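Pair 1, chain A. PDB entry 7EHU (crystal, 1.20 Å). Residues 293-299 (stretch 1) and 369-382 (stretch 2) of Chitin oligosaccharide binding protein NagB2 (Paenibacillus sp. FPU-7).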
# COMPACT_ATOMS: atom_id res chain seq x y z
N ASN A 293 3.41 -22.00 -8.70
CA ASN A 293 4.04 -22.52 -7.50
C ASN A 293 4.15 -21.43 -6.45
O ASN A 293 5.22 -21.18 -5.88
CB ASN A 293 5.42 -23.10 -7.80
CG ASN A 293 5.36 -24.34 -8.65
OD1 ASN A 293 5.12 -25.45 -8.14
ND2 ASN A 293 5.55 -24.18 -9.94
N VAL A 294 3.02 -20.77 -6.16
CA VAL A 294 2.99 -19.62 -5.26
C VAL A 294 1.82 -19.77 -4.28
O VAL A 294 0.71 -20.20 -4.64
CB VAL A 294 2.96 -18.28 -6.05
CG1 VAL A 294 1.76 -18.19 -7.01
CG2 VAL A 294 3.02 -17.10 -5.11
N GLY A 295 2.08 -19.44 -3.02
CA GLY A 295 1.09 -19.41 -1.97
C GLY A 295 1.20 -18.11 -1.20
O GLY A 295 1.92 -17.18 -1.59
N TYR A 296 0.51 -18.04 -0.06
CA TYR A 296 0.45 -16.80 0.70
C TYR A 296 0.20 -17.13 2.16
O TYR A 296 -0.55 -18.06 2.46
CB TYR A 296 -0.69 -15.95 0.19
CG TYR A 296 -0.79 -14.56 0.75
CD1 TYR A 296 -0.10 -13.50 0.16
CD2 TYR A 296 -1.63 -14.27 1.83
CE1 TYR A 296 -0.24 -12.22 0.63
CE2 TYR A 296 -1.77 -12.99 2.30
CZ TYR A 296 -1.07 -11.97 1.70
OH TYR A 296 -1.27 -10.68 2.15
N PHE A 297 0.79 -16.34 3.06
CA PHE A 297 0.44 -16.41 4.47
C PHE A 297 0.54 -15.03 5.10
O PHE A 297 1.41 -14.22 4.74
CB PHE A 297 1.26 -17.45 5.26
CG PHE A 297 2.76 -17.30 5.18
CD1 PHE A 297 3.48 -17.90 4.16
CD2 PHE A 297 3.46 -16.60 6.18
CE1 PHE A 297 4.88 -17.80 4.11
CE2 PHE A 297 4.85 -16.49 6.13
CZ PHE A 297 5.56 -17.10 5.09
N ARG A 298 -0.37 -14.76 6.03
CA ARG A 298 -0.30 -13.53 6.77
C ARG A 298 0.87 -13.58 7.75
O ARG A 298 1.43 -14.64 8.05
CB ARG A 298 -1.62 -13.23 7.47
CG ARG A 298 -1.90 -14.00 8.71
CD ARG A 298 -3.05 -13.33 9.51
NE ARG A 298 -3.54 -14.24 10.53
CZ ARG A 298 -4.51 -15.14 10.35
NH1 ARG A 298 -5.15 -15.25 9.20
NH2 ARG A 298 -4.84 -15.92 11.36
N PHE A 299 1.28 -12.41 8.19
CA PHE A 299 2.41 -12.31 9.09
C PHE A 299 2.22 -13.27 10.27
O PHE A 299 1.13 -13.30 10.85
CB PHE A 299 2.57 -10.86 9.58
CG PHE A 299 3.88 -10.63 10.27
CD1 PHE A 299 4.03 -10.90 11.63
CD2 PHE A 299 4.99 -10.22 9.55
CE1 PHE A 299 5.25 -10.76 12.25
CE2 PHE A 299 6.21 -10.09 10.18
CZ PHE A 299 6.33 -10.36 11.52
N PRO A 369 -6.31 -18.94 -7.91
CA PRO A 369 -5.91 -19.56 -6.64
C PRO A 369 -5.16 -18.66 -5.68
O PRO A 369 -5.35 -18.73 -4.46
CB PRO A 369 -5.01 -20.72 -7.10
CG PRO A 369 -5.43 -21.05 -8.46
CD PRO A 369 -6.06 -19.83 -9.07
N LEU A 370 -4.26 -17.82 -6.18
CA LEU A 370 -3.47 -16.99 -5.27
C LEU A 370 -4.37 -15.96 -4.59
O LEU A 370 -4.23 -15.69 -3.40
CB LEU A 370 -2.33 -16.33 -6.03
CG LEU A 370 -1.40 -15.43 -5.22
CD1 LEU A 370 -0.84 -16.14 -4.01
CD2 LEU A 370 -0.28 -14.91 -6.12
N THR A 371 -5.32 -15.39 -5.33
CA THR A 371 -6.25 -14.45 -4.72
C THR A 371 -7.14 -15.16 -3.69
O THR A 371 -7.46 -14.59 -2.65
CB THR A 371 -7.03 -13.74 -5.83
OG1 THR A 371 -6.09 -12.90 -6.53
CG2 THR A 371 -8.16 -12.86 -5.28
N LYS A 372 -7.50 -16.43 -3.95
CA LYS A 372 -8.25 -17.20 -2.97
C LYS A 372 -7.44 -17.34 -1.69
O LYS A 372 -7.97 -17.19 -0.58
CB LYS A 372 -8.63 -18.57 -3.54
CG LYS A 372 -9.39 -19.49 -2.55
CD LYS A 372 -9.63 -20.89 -3.12
CE LYS A 372 -10.57 -21.73 -2.25
NZ LYS A 372 -10.56 -23.19 -2.60
N ALA A 373 -6.13 -17.62 -1.82
CA ALA A 373 -5.28 -17.77 -0.64
C ALA A 373 -5.14 -16.45 0.12
O ALA A 373 -5.14 -16.45 1.36
CB ALA A 373 -3.90 -18.28 -1.06
N ILE A 374 -5.02 -15.33 -0.58
CA ILE A 374 -4.97 -14.04 0.11
C ILE A 374 -6.28 -13.80 0.84
O ILE A 374 -6.30 -13.36 2.00
CB ILE A 374 -4.63 -12.90 -0.87
CG1 ILE A 374 -3.23 -13.07 -1.45
CG2 ILE A 374 -4.75 -11.52 -0.20
CD1 ILE A 374 -3.03 -12.30 -2.74
N GLY A 375 -7.40 -14.11 0.18
CA GLY A 375 -8.70 -13.96 0.81
C GLY A 375 -8.83 -14.80 2.06
O GLY A 375 -9.40 -14.34 3.06
N GLU A 376 -8.30 -16.03 2.04
CA GLU A 376 -8.40 -16.90 3.21
C GLU A 376 -7.58 -16.35 4.37
O GLU A 376 -8.01 -16.40 5.53
CB GLU A 376 -7.95 -18.32 2.83
CG GLU A 376 -8.98 -19.06 1.98
CD GLU A 376 -8.44 -20.31 1.32
OE1 GLU A 376 -9.25 -21.06 0.75
OE2 GLU A 376 -7.21 -20.54 1.35
N ALA A 377 -6.40 -15.78 4.07
CA ALA A 377 -5.57 -15.18 5.11
C ALA A 377 -6.25 -13.96 5.73
O ALA A 377 -6.13 -13.72 6.94
CB ALA A 377 -4.21 -14.81 4.51
N GLN A 378 -6.95 -13.16 4.92
CA GLN A 378 -7.65 -11.97 5.43
C GLN A 378 -8.90 -12.36 6.22
O GLN A 378 -9.15 -11.81 7.31
CB GLN A 378 -8.02 -11.06 4.26
CG GLN A 378 -8.55 -9.66 4.62
CD GLN A 378 -10.05 -9.50 4.49
OE1 GLN A 378 -10.76 -10.39 4.03
NE2 GLN A 378 -10.55 -8.34 4.91
N ALA A 379 -9.67 -13.32 5.70
CA ALA A 379 -10.93 -13.72 6.31
C ALA A 379 -10.72 -14.37 7.67
O ALA A 379 -11.53 -14.17 8.59
CB ALA A 379 -11.66 -14.68 5.38
N SER A 380 -9.66 -15.17 7.82
CA SER A 380 -9.43 -15.84 9.09
C SER A 380 -8.70 -14.97 10.11
O SER A 380 -8.52 -15.42 11.24
CB SER A 380 -8.60 -17.11 8.87
OG SER A 380 -7.52 -16.83 8.01
N ALA A 381 -8.26 -13.77 9.73
CA ALA A 381 -7.64 -12.86 10.68
C ALA A 381 -8.68 -12.33 11.66
O ALA A 381 -9.86 -12.20 11.34
CB ALA A 381 -7.04 -11.67 9.94
N LYS A 382 -8.22 -12.05 12.89
CA LYS A 382 -9.10 -11.46 13.90
C LYS A 382 -9.59 -10.09 13.45
O LYS A 382 -10.77 -9.76 13.63
CB LYS A 382 -8.31 -11.35 15.21
CG LYS A 382 -8.95 -10.54 16.33
CD LYS A 382 -8.01 -10.46 17.54
CE LYS A 382 -8.74 -10.09 18.83
NZ LYS A 382 -8.03 -10.63 20.04
O HOH W 1 -3.91 -18.47 2.76

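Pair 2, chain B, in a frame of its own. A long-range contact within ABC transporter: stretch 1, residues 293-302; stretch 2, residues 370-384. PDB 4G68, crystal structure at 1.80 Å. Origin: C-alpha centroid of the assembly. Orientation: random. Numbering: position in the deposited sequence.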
# COMPACT_ATOMS: atom_id res chain seq x y z
N VAL B 293 3.77 -8.71 -19.55
CA VAL B 293 2.93 -9.69 -18.86
C VAL B 293 1.42 -9.33 -18.86
O VAL B 293 0.61 -9.99 -18.17
CB VAL B 293 3.42 -9.96 -17.40
CG1 VAL B 293 4.83 -10.64 -17.34
CG2 VAL B 293 3.28 -8.72 -16.49
N LYS B 294 1.02 -8.26 -19.54
CA LYS B 294 -0.43 -7.92 -19.52
C LYS B 294 -1.22 -9.13 -20.07
O LYS B 294 -0.87 -9.68 -21.12
CB LYS B 294 -0.69 -6.63 -20.29
CG LYS B 294 -2.12 -6.46 -20.78
CD LYS B 294 -2.79 -5.32 -20.06
CE LYS B 294 -4.23 -5.09 -20.46
NZ LYS B 294 -4.41 -4.79 -21.89
N GLY B 295 -2.23 -9.55 -19.33
CA GLY B 295 -3.07 -10.71 -19.71
C GLY B 295 -2.52 -12.04 -19.20
O GLY B 295 -3.22 -13.02 -19.18
N LYS B 296 -1.28 -12.03 -18.71
CA LYS B 296 -0.64 -13.23 -18.16
C LYS B 296 -0.71 -13.37 -16.63
O LYS B 296 -0.23 -14.38 -16.07
CB LYS B 296 0.84 -13.23 -18.61
CG LYS B 296 0.96 -13.09 -20.10
CD LYS B 296 2.35 -13.44 -20.55
CE LYS B 296 2.46 -13.29 -22.06
NZ LYS B 296 3.88 -13.59 -22.45
N ILE B 297 -1.28 -12.35 -15.98
CA ILE B 297 -1.21 -12.16 -14.49
C ILE B 297 -2.54 -12.36 -13.77
O ILE B 297 -3.60 -11.77 -14.15
CB ILE B 297 -0.70 -10.73 -14.09
CG1 ILE B 297 0.75 -10.44 -14.60
CG2 ILE B 297 -0.97 -10.42 -12.57
CD1 ILE B 297 1.75 -11.60 -14.62
N GLU B 298 -2.47 -13.17 -12.70
CA GLU B 298 -3.61 -13.50 -11.84
C GLU B 298 -3.31 -12.99 -10.42
O GLU B 298 -2.18 -13.17 -9.91
CB GLU B 298 -3.78 -15.01 -11.77
CG GLU B 298 -5.11 -15.44 -11.19
CD GLU B 298 -5.14 -16.92 -10.82
OE1 GLU B 298 -4.14 -17.63 -11.06
OE2 GLU B 298 -6.17 -17.35 -10.26
N ALA B 299 -4.31 -12.35 -9.81
CA ALA B 299 -4.29 -11.92 -8.43
C ALA B 299 -5.04 -12.93 -7.53
O ALA B 299 -6.21 -13.26 -7.76
CB ALA B 299 -4.95 -10.53 -8.28
N VAL B 300 -4.35 -13.39 -6.49
CA VAL B 300 -4.89 -14.26 -5.42
C VAL B 300 -4.58 -13.74 -3.98
O VAL B 300 -3.69 -12.92 -3.77
CB VAL B 300 -4.44 -15.75 -5.61
CG1 VAL B 300 -4.78 -16.27 -7.02
CG2 VAL B 300 -2.95 -15.95 -5.31
N ARG B 301 -5.37 -14.19 -3.02
CA ARG B 301 -5.09 -13.97 -1.61
C ARG B 301 -3.77 -14.56 -1.24
O ARG B 301 -3.29 -15.50 -1.90
CB ARG B 301 -6.14 -14.69 -0.77
CG ARG B 301 -7.45 -13.94 -0.76
CD ARG B 301 -8.42 -14.60 0.18
NE ARG B 301 -9.66 -13.91 -0.03
CZ ARG B 301 -10.71 -14.46 -0.61
NH1 ARG B 301 -10.64 -15.73 -1.01
NH2 ARG B 301 -11.81 -13.74 -0.77
N PHE B 302 -3.17 -14.06 -0.17
CA PHE B 302 -1.98 -14.76 0.37
C PHE B 302 -2.49 -16.10 0.88
O PHE B 302 -3.66 -16.19 1.29
CB PHE B 302 -1.27 -13.94 1.45
CG PHE B 302 0.13 -14.44 1.75
CD1 PHE B 302 1.25 -14.04 0.96
CD2 PHE B 302 0.32 -15.40 2.77
CE1 PHE B 302 2.52 -14.52 1.24
CE2 PHE B 302 1.59 -15.89 3.03
CZ PHE B 302 2.68 -15.45 2.29
N VAL B 370 -12.36 -1.12 -17.31
CA VAL B 370 -11.49 -1.41 -16.18
C VAL B 370 -10.73 -2.73 -16.38
O VAL B 370 -11.27 -3.65 -17.01
CB VAL B 370 -12.25 -1.34 -14.85
CG1 VAL B 370 -13.14 -0.11 -14.82
CG2 VAL B 370 -13.08 -2.57 -14.61
N ASP B 371 -9.49 -2.79 -15.89
CA ASP B 371 -8.65 -3.93 -16.23
C ASP B 371 -9.12 -5.14 -15.45
O ASP B 371 -9.48 -5.00 -14.29
CB ASP B 371 -7.16 -3.63 -15.97
CG ASP B 371 -6.24 -4.71 -16.52
OD1 ASP B 371 -5.67 -4.54 -17.63
OD2 ASP B 371 -6.11 -5.75 -15.85
N PRO B 372 -9.12 -6.33 -16.09
CA PRO B 372 -9.57 -7.53 -15.40
C PRO B 372 -8.85 -7.80 -14.10
O PRO B 372 -9.48 -8.29 -13.17
CB PRO B 372 -9.30 -8.65 -16.41
CG PRO B 372 -9.47 -7.98 -17.74
CD PRO B 372 -8.97 -6.56 -17.54
N LEU B 373 -7.56 -7.46 -14.03
CA LEU B 373 -6.75 -7.64 -12.84
C LEU B 373 -7.25 -6.78 -11.66
O LEU B 373 -7.31 -7.24 -10.51
CB LEU B 373 -5.26 -7.37 -13.14
CG LEU B 373 -4.24 -7.69 -12.04
CD1 LEU B 373 -4.23 -9.19 -11.73
CD2 LEU B 373 -2.81 -7.23 -12.43
N GLU B 374 -7.66 -5.56 -11.96
CA GLU B 374 -8.33 -4.71 -10.97
C GLU B 374 -9.60 -5.34 -10.36
O GLU B 374 -9.82 -5.28 -9.14
CB GLU B 374 -8.68 -3.36 -11.61
CG GLU B 374 -9.38 -2.35 -10.68
CD GLU B 374 -8.46 -1.67 -9.62
OE1 GLU B 374 -7.30 -2.10 -9.38
OE2 GLU B 374 -8.96 -0.73 -8.97
N ILE B 375 -10.48 -5.82 -11.24
CA ILE B 375 -11.71 -6.51 -10.87
C ILE B 375 -11.37 -7.77 -10.04
O ILE B 375 -12.01 -8.10 -8.99
CB ILE B 375 -12.45 -6.93 -12.14
CG1 ILE B 375 -12.90 -5.68 -12.90
CG2 ILE B 375 -13.69 -7.76 -11.83
CD1 ILE B 375 -13.31 -5.92 -14.33
N GLN B 376 -10.35 -8.46 -10.49
CA GLN B 376 -9.93 -9.70 -9.81
C GLN B 376 -9.49 -9.45 -8.35
O GLN B 376 -9.89 -10.20 -7.42
CB GLN B 376 -8.89 -10.47 -10.63
CG GLN B 376 -8.85 -11.94 -10.21
CD GLN B 376 -7.83 -12.77 -10.96
OE1 GLN B 376 -8.09 -13.93 -11.34
NE2 GLN B 376 -6.67 -12.17 -11.20
N ILE B 377 -8.67 -8.40 -8.17
CA ILE B 377 -8.27 -7.95 -6.87
C ILE B 377 -9.53 -7.74 -6.04
O ILE B 377 -9.66 -8.33 -4.98
CB ILE B 377 -7.34 -6.70 -6.88
CG1 ILE B 377 -5.95 -7.09 -7.41
CG2 ILE B 377 -7.17 -6.19 -5.44
CD1 ILE B 377 -5.01 -5.92 -7.76
N MET B 378 -10.48 -6.93 -6.52
CA MET B 378 -11.77 -6.81 -5.84
C MET B 378 -12.39 -8.17 -5.45
O MET B 378 -12.69 -8.42 -4.26
CB MET B 378 -12.73 -6.00 -6.69
CG MET B 378 -12.57 -4.51 -6.51
SD MET B 378 -13.84 -3.56 -7.41
CE MET B 378 -15.27 -3.94 -6.58
N ASN B 379 -12.54 -9.05 -6.44
CA ASN B 379 -13.15 -10.39 -6.28
C ASN B 379 -12.40 -11.47 -5.49
O ASN B 379 -12.97 -12.14 -4.61
CB ASN B 379 -13.44 -10.93 -7.68
CG ASN B 379 -14.54 -10.16 -8.36
OD1 ASN B 379 -15.22 -9.32 -7.73
ND2 ASN B 379 -14.75 -10.45 -9.64
N ASN B 380 -11.15 -11.71 -5.86
CA ASN B 380 -10.32 -12.68 -5.14
C ASN B 380 -9.81 -12.21 -3.79
O ASN B 380 -9.48 -13.06 -2.97
CB ASN B 380 -9.16 -13.14 -5.98
CG ASN B 380 -9.61 -13.96 -7.19
OD1 ASN B 380 -10.83 -14.13 -7.45
ND2 ASN B 380 -8.63 -14.44 -7.98
N ILE B 381 -9.72 -10.89 -3.55
CA ILE B 381 -9.14 -10.41 -2.28
C ILE B 381 -10.09 -9.60 -1.41
O ILE B 381 -10.32 -9.93 -0.21
CB ILE B 381 -7.80 -9.58 -2.47
CG1 ILE B 381 -6.66 -10.47 -2.96
CG2 ILE B 381 -7.34 -9.02 -1.13
CD1 ILE B 381 -6.51 -10.52 -4.46
N VAL B 382 -10.60 -8.51 -1.97
CA VAL B 382 -11.33 -7.62 -1.10
C VAL B 382 -12.75 -8.14 -0.71
O VAL B 382 -13.10 -8.13 0.46
CB VAL B 382 -11.34 -6.18 -1.64
CG1 VAL B 382 -11.99 -5.27 -0.61
CG2 VAL B 382 -9.90 -5.68 -1.87
N ALA B 383 -13.51 -8.61 -1.70
CA ALA B 383 -14.91 -9.07 -1.50
C ALA B 383 -15.07 -10.12 -0.38
O ALA B 383 -14.31 -11.09 -0.30
CB ALA B 383 -15.47 -9.61 -2.82
N ASN B 384 -16.07 -9.91 0.48
CA ASN B 384 -16.38 -10.78 1.63
C ASN B 384 -15.26 -10.99 2.67
O ASN B 384 -15.37 -11.86 3.52
CB ASN B 384 -17.00 -12.10 1.16
CG ASN B 384 -18.30 -11.89 0.40
OD1 ASN B 384 -19.14 -11.08 0.81
ND2 ASN B 384 -18.46 -12.58 -0.71
O HOH W 2 -8.65 -11.72 1.45

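In both pairs a short strand lies along one side of a helix, and the two run in roughly the same direction. The axes approach to 7.4 Å in each. The angle between them is 11° in pair 1 and 30° in pair 2. Fourteen central residues superpose with an RMSD of 0.7 Å.

Several positions keep both residue and placement. Leu A370 matches Leu B373, and both have chi1 t and chi2 p. Each meets a branched side chain at the start of the strand. In pair 1, Val A294 CG1 lies 4.0 Å from Leu A370 CD2. In pair 2, Ile B297 CG2 lies 3.6 Å from Leu B373 CD1. Ile A374 and Ile B377 also coincide, with side-chain centres 0.2 Å apart.

The middle of the strand differs clearly. Tyr A296 matches Ala B299, and both point toward the helix. The tyrosine ring is large, and the helix offers alanines at Ala A373 and Ala A377, while Ile A374 covers one ring face. Ile A374 CG1 makes a CH-pi contact there, 3.5 Å from the centroid of the Tyr A296 ring. Ala A377 CB lies at the ring edge, 3.8 Å from Tyr A296 CE2. Ala A373 CB is 4.2 Å from Tyr A296 CB.

In pair 2 the strand residue is the small Ala B299. The matched leucine and isoleucine are unchanged, and Ile B381 adds a further contact. Ala B299 CB touches Leu B373 CD1 at 3.8 Å, Ile B377 CG1 at 3.7 Å and Ile B381 CD1 at 4.1 Å. Gln B376 stands where pair 1 has Ala A373, and Asn B380 matches Ala A377 more loosely, with CA atoms 1.7 Å apart. Asn B380 ND2 donates a hydrogen bond of 2.7 Å to Ala B299 O. This ties the helix side chain directly to the strand backbone. In pair 1 water 1 joins the two backbones here, donating to Ala A373 O at 2.7 Å and weakly to Tyr A296 O at 3.4 Å.

Arg A298 and Arg B301 match closely but bind differently. Arg A298 NH1 donates to Ala A377 O at 2.9 Å and to Ser A380 OG at 3.1 Å. Ser A380 OG in turn donates to Glu A376 O at 2.6 Å. In pair 2, Asn B380 O lies over a face of the guanidinium, 3.0 Å from Arg B301 CZ, and is not hydrogen-bonded to it. Water 2 bridges instead, accepting from Arg B301 NE at 2.8 Å and donating to Ile B381 O at 3.0 Å. The helix of pair 2 has a wider pi-type turn here, and Ile B381 has no counterpart in pair 1.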